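Side-chain contact in ribose-5-phosphate isomerase RpiB (PDB 1O1X), which probably interconverts ribose 5-phosphate and ribulose 5-phosphate: residues H110-I115 with R147-I152. Numbering follows the deposited sequence. Where two conformers were deposited one is given.
Sequences HNNANI and RRIRKI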
ATOM      1  N   HIS A 110     -10.644 -16.251  -4.732  1.00 10.95           N
ATOM      2  CA  HIS A 110     -10.262 -16.558  -6.105  1.00 11.07           C
ATOM      3  C   HIS A 110      -9.142 -17.569  -6.262  1.00 11.39           C
ATOM      4  O   HIS A 110      -9.163 -18.367  -7.195  1.00 12.80           O
ATOM      5  CB  HIS A 110      -9.913 -15.252  -6.836  1.00 10.61           C
ATOM      6  CG  HIS A 110     -11.061 -14.308  -6.961  1.00 10.90           C
ATOM      7  ND1 HIS A 110     -10.998 -13.160  -7.721  1.00 13.41           N
ATOM      8  CD2 HIS A 110     -12.329 -14.371  -6.479  1.00 12.54           C
ATOM      9  CE1 HIS A 110     -12.169 -12.547  -7.681  1.00 13.97           C
ATOM     10  NE2 HIS A 110     -12.991 -13.259  -6.928  1.00 11.33           N
ATOM     11  N   ASN A 111      -8.146 -17.544  -5.381  1.00 11.99           N
ATOM     12  CA  ASN A 111      -6.978 -18.404  -5.552  1.00 12.22           C
ATOM     13  C   ASN A 111      -6.958 -19.616  -4.611  1.00 11.77           C
ATOM     14  O   ASN A 111      -6.011 -20.399  -4.659  1.00 11.47           O
ATOM     15  CB  ASN A 111      -5.672 -17.606  -5.414  1.00 11.23           C
ATOM     16  CG  ASN A 111      -5.636 -16.358  -6.287  1.00 14.83           C
ATOM     17  OD1 ASN A 111      -5.390 -16.416  -7.513  1.00 16.20           O
ATOM     18  ND2 ASN A 111      -5.865 -15.235  -5.675  1.00  9.30           N
ATOM     19  N   ASN A 112      -7.983 -19.734  -3.750  1.00 12.06           N
ATOM     20  CA  ASN A 112      -8.057 -20.781  -2.711  1.00 10.96           C
ATOM     21  C   ASN A 112      -6.699 -20.918  -2.022  1.00 11.01           C
ATOM     22  O   ASN A 112      -6.181 -22.010  -1.818  1.00 11.04           O
ATOM     23  CB  ASN A 112      -8.478 -22.142  -3.317  1.00 11.65           C
ATOM     24  CG  ASN A 112      -8.945 -23.128  -2.272  1.00 13.49           C
ATOM     25  OD1 ASN A 112      -9.223 -22.721  -1.135  1.00 13.76           O
ATOM     26  ND2 ASN A 112      -9.058 -24.425  -2.637  1.00 10.05           N
ATOM     27  N   ALA A 113      -6.122 -19.789  -1.633  1.00 11.04           N
ATOM     28  CA  ALA A 113      -4.782 -19.777  -1.100  1.00 11.09           C
ATOM     29  C   ALA A 113      -4.716 -20.576   0.188  1.00 10.97           C
ATOM     30  O   ALA A 113      -5.622 -20.512   1.038  1.00 11.73           O
ATOM     31  CB  ALA A 113      -4.335 -18.379  -0.896  1.00 10.97           C
ATOM     32  N   ASN A 114      -3.628 -21.325   0.353  1.00 11.96           N
ATOM     33  CA  ASN A 114      -3.449 -22.114   1.569  1.00 11.39           C
ATOM     34  C   ASN A 114      -2.272 -21.650   2.423  1.00 11.90           C
ATOM     35  O   ASN A 114      -2.108 -22.093   3.536  1.00 10.96           O
ATOM     36  CB  ASN A 114      -3.441 -23.619   1.264  1.00 12.32           C
ATOM     37  CG  ASN A 114      -2.436 -24.031   0.198  1.00 12.04           C
ATOM     38  OD1 ASN A 114      -1.496 -23.308  -0.099  1.00  9.55           O
ATOM     39  ND2 ASN A 114      -2.602 -25.246  -0.319  1.00 11.03           N
ATOM     40  N   ILE A 115      -1.511 -20.695   1.912  1.00 11.62           N
ATOM     41  CA  ILE A 115      -0.475 -20.014   2.678  1.00 11.25           C
ATOM     42  C   ILE A 115      -0.584 -18.520   2.488  1.00 11.26           C
ATOM     43  O   ILE A 115      -0.668 -18.026   1.368  1.00 11.89           O
ATOM     44  CB  ILE A 115       0.980 -20.491   2.320  1.00 10.94           C
ATOM     45  CG1 ILE A 115       1.170 -21.979   2.628  1.00 11.24           C
ATOM     46  CG2 ILE A 115       2.002 -19.668   3.075  1.00 11.50           C
ATOM     47  CD1 ILE A 115       2.581 -22.479   2.429  1.00 12.32           C
ATOM     48  N   ARG A 147     -10.712 -24.001 -12.421  1.00  8.94           N
ATOM     49  CA  ARG A 147      -9.897 -24.327 -13.592  1.00  9.04           C
ATOM     50  C   ARG A 147      -8.502 -23.680 -13.523  1.00  9.63           C
ATOM     51  O   ARG A 147      -7.494 -24.293 -13.885  1.00  7.91           O
ATOM     52  CB  ARG A 147     -10.589 -23.908 -14.871  1.00  8.75           C
ATOM     53  CG  ARG A 147      -9.802 -24.260 -16.131  1.00  9.44           C
ATOM     54  CD  ARG A 147     -10.530 -23.889 -17.394  1.00 10.84           C
ATOM     55  NE  ARG A 147     -11.713 -24.723 -17.515  1.00 11.88           N
ATOM     56  CZ  ARG A 147     -12.707 -24.496 -18.363  1.00 12.89           C
ATOM     57  NH1 ARG A 147     -12.657 -23.486 -19.217  1.00 12.32           N
ATOM     58  NH2 ARG A 147     -13.766 -25.282 -18.350  1.00 11.89           N
ATOM     59  N   ARG A 148      -8.473 -22.435 -13.082  1.00 10.18           N
ATOM     60  CA  ARG A 148      -7.222 -21.668 -13.030  1.00 11.52           C
ATOM     61  C   ARG A 148      -6.286 -22.228 -11.996  1.00 11.42           C
ATOM     62  O   ARG A 148      -5.113 -22.399 -12.282  1.00 11.83           O
ATOM     63  CB  ARG A 148      -7.490 -20.196 -12.750  1.00 11.79           C
ATOM     64  CG  ARG A 148      -8.222 -19.583 -13.902  1.00 12.67           C
ATOM     65  CD  ARG A 148      -8.912 -18.320 -13.565  1.00 15.11           C
ATOM     66  NE  ARG A 148      -9.726 -17.854 -14.691  1.00 17.15           N
ATOM     67  CZ  ARG A 148     -10.723 -17.024 -14.557  1.00 18.10           C
ATOM     68  NH1 ARG A 148     -11.035 -16.558 -13.356  1.00 19.16           N
ATOM     69  NH2 ARG A 148     -11.423 -16.667 -15.617  1.00 20.72           N
ATOM     70  N   ILE A 149      -6.815 -22.561 -10.827  1.00 11.67           N
ATOM     71  CA  ILE A 149      -5.995 -23.153  -9.774  1.00 11.77           C
ATOM     72  C   ILE A 149      -5.437 -24.531 -10.157  1.00 12.16           C
ATOM     73  O   ILE A 149      -4.269 -24.880  -9.817  1.00 12.80           O
ATOM     74  CB  ILE A 149      -6.575 -23.047  -8.338  0.65 13.08           C
ATOM     75  CG1 ILE A 149      -7.780 -23.901  -8.100  0.65 13.60           C
ATOM     76  CG2 ILE A 149      -6.839 -21.573  -7.935  0.65 13.19           C
ATOM     77  CD1 ILE A 149      -8.140 -23.896  -6.640  0.65 16.88           C
ATOM     78  N   ARG A 150      -6.239 -25.324 -10.858  1.00 10.59           N
ATOM     79  CA  ARG A 150      -5.743 -26.596 -11.408  1.00 11.01           C
ATOM     80  C   ARG A 150      -4.638 -26.404 -12.475  1.00 11.15           C
ATOM     81  O   ARG A 150      -3.600 -27.094 -12.456  1.00 11.02           O
ATOM     82  CB  ARG A 150      -6.914 -27.380 -12.001  1.00 11.62           C
ATOM     83  CG  ARG A 150      -7.895 -27.861 -10.956  1.00 11.39           C
ATOM     84  CD  ARG A 150      -8.961 -28.692 -11.607  1.00 13.94           C
ATOM     85  NE  ARG A 150     -10.000 -29.111 -10.681  1.00 12.86           N
ATOM     86  CZ  ARG A 150     -10.824 -30.128 -10.890  1.00 11.76           C
ATOM     87  NH1 ARG A 150     -10.758 -30.858 -11.996  1.00  9.66           N
ATOM     88  NH2 ARG A 150     -11.708 -30.419  -9.961  1.00 14.32           N
ATOM     89  N   LYS A 151      -4.830 -25.416 -13.349  1.00 10.66           N
ATOM     90  CA  LYS A 151      -3.834 -25.069 -14.370  1.00 11.28           C
ATOM     91  C   LYS A 151      -2.477 -24.661 -13.767  1.00 11.46           C
ATOM     92  O   LYS A 151      -1.431 -24.940 -14.367  1.00 11.17           O
ATOM     93  CB  LYS A 151      -4.360 -23.987 -15.329  1.00 10.03           C
ATOM     94  CG  LYS A 151      -5.297 -24.499 -16.397  1.00 10.06           C
ATOM     95  CD  LYS A 151      -5.744 -23.404 -17.369  1.00 10.29           C
ATOM     96  CE  LYS A 151      -6.553 -23.949 -18.514  1.00 11.36           C
ATOM     97  NZ  LYS A 151      -6.919 -22.859 -19.466  1.00  8.40           N
ATOM     98  N   ILE A 152      -2.482 -24.045 -12.594  1.00 11.69           N
ATOM     99  CA  ILE A 152      -1.207 -23.685 -11.927  1.00 13.62           C
ATOM    100  C   ILE A 152      -0.317 -24.940 -11.781  1.00 14.70           C
ATOM    101  O   ILE A 152       0.907 -24.881 -11.949  1.00 14.40           O
ATOM    102  CB  ILE A 152      -1.469 -23.070 -10.537  1.00 13.69           C
ATOM    103  CG1 ILE A 152      -2.129 -21.699 -10.680  1.00 13.70           C
ATOM    104  CG2 ILE A 152      -0.180 -22.971  -9.732  1.00 14.07           C
ATOM    105  CD1 ILE A 152      -2.662 -21.190  -9.396  1.00 17.01           C
TER
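I149 makes a small van der Waals contact with the backbone and N112 side chain of the loop that follows helix 101-109, and through it the C-terminal helix 145-152 lies against that loop; the two segments bury 129 Å² in all. I149 was modelled in two conformers, so what follows holds for one of them and is tentative. In it both branches of the isoleucine take part. CG2 lies against the backbone, 3.6 Å from N111 O and 4.0 Å from H110 O, while CD1 reaches the asparagine, 3.8 Å from N112 CB. With chi1 at 70°, CG1 sits between the backbone N and the carbonyl carbon of I149, and the extended chi2 carries CD1 out to N112. The N112 side chain, its CG turned away from the backbone N, crosses the isoleucine obliquely, and F140 of the same chain touches both side chains. The carboxamide oxygen OD1 is hydrogen-bonded to R108 NH1, which ties this group back to helix 101-109. Positive phi at N112 (44°) marks the break from that helix; the chain then runs on into strand 115-117 of the five-stranded parallel sheet, flanked by helices in the Rossmann-like alpha/beta fold of the RpiB family. H110, the predicted proton donor, and N111, predicted to bind ribulose 5-phosphate, lie on this turn, so the contact joins the rim of the probable active site to the helix bearing R148, also predicted to bind the sugar phosphate. H110 ND1 remains 6.6 Å from R148 NH1, and the H110 ring stacks with that of H145 at the start of the same helix. R148 and K151 form salt bridges to D53 of a second subunit.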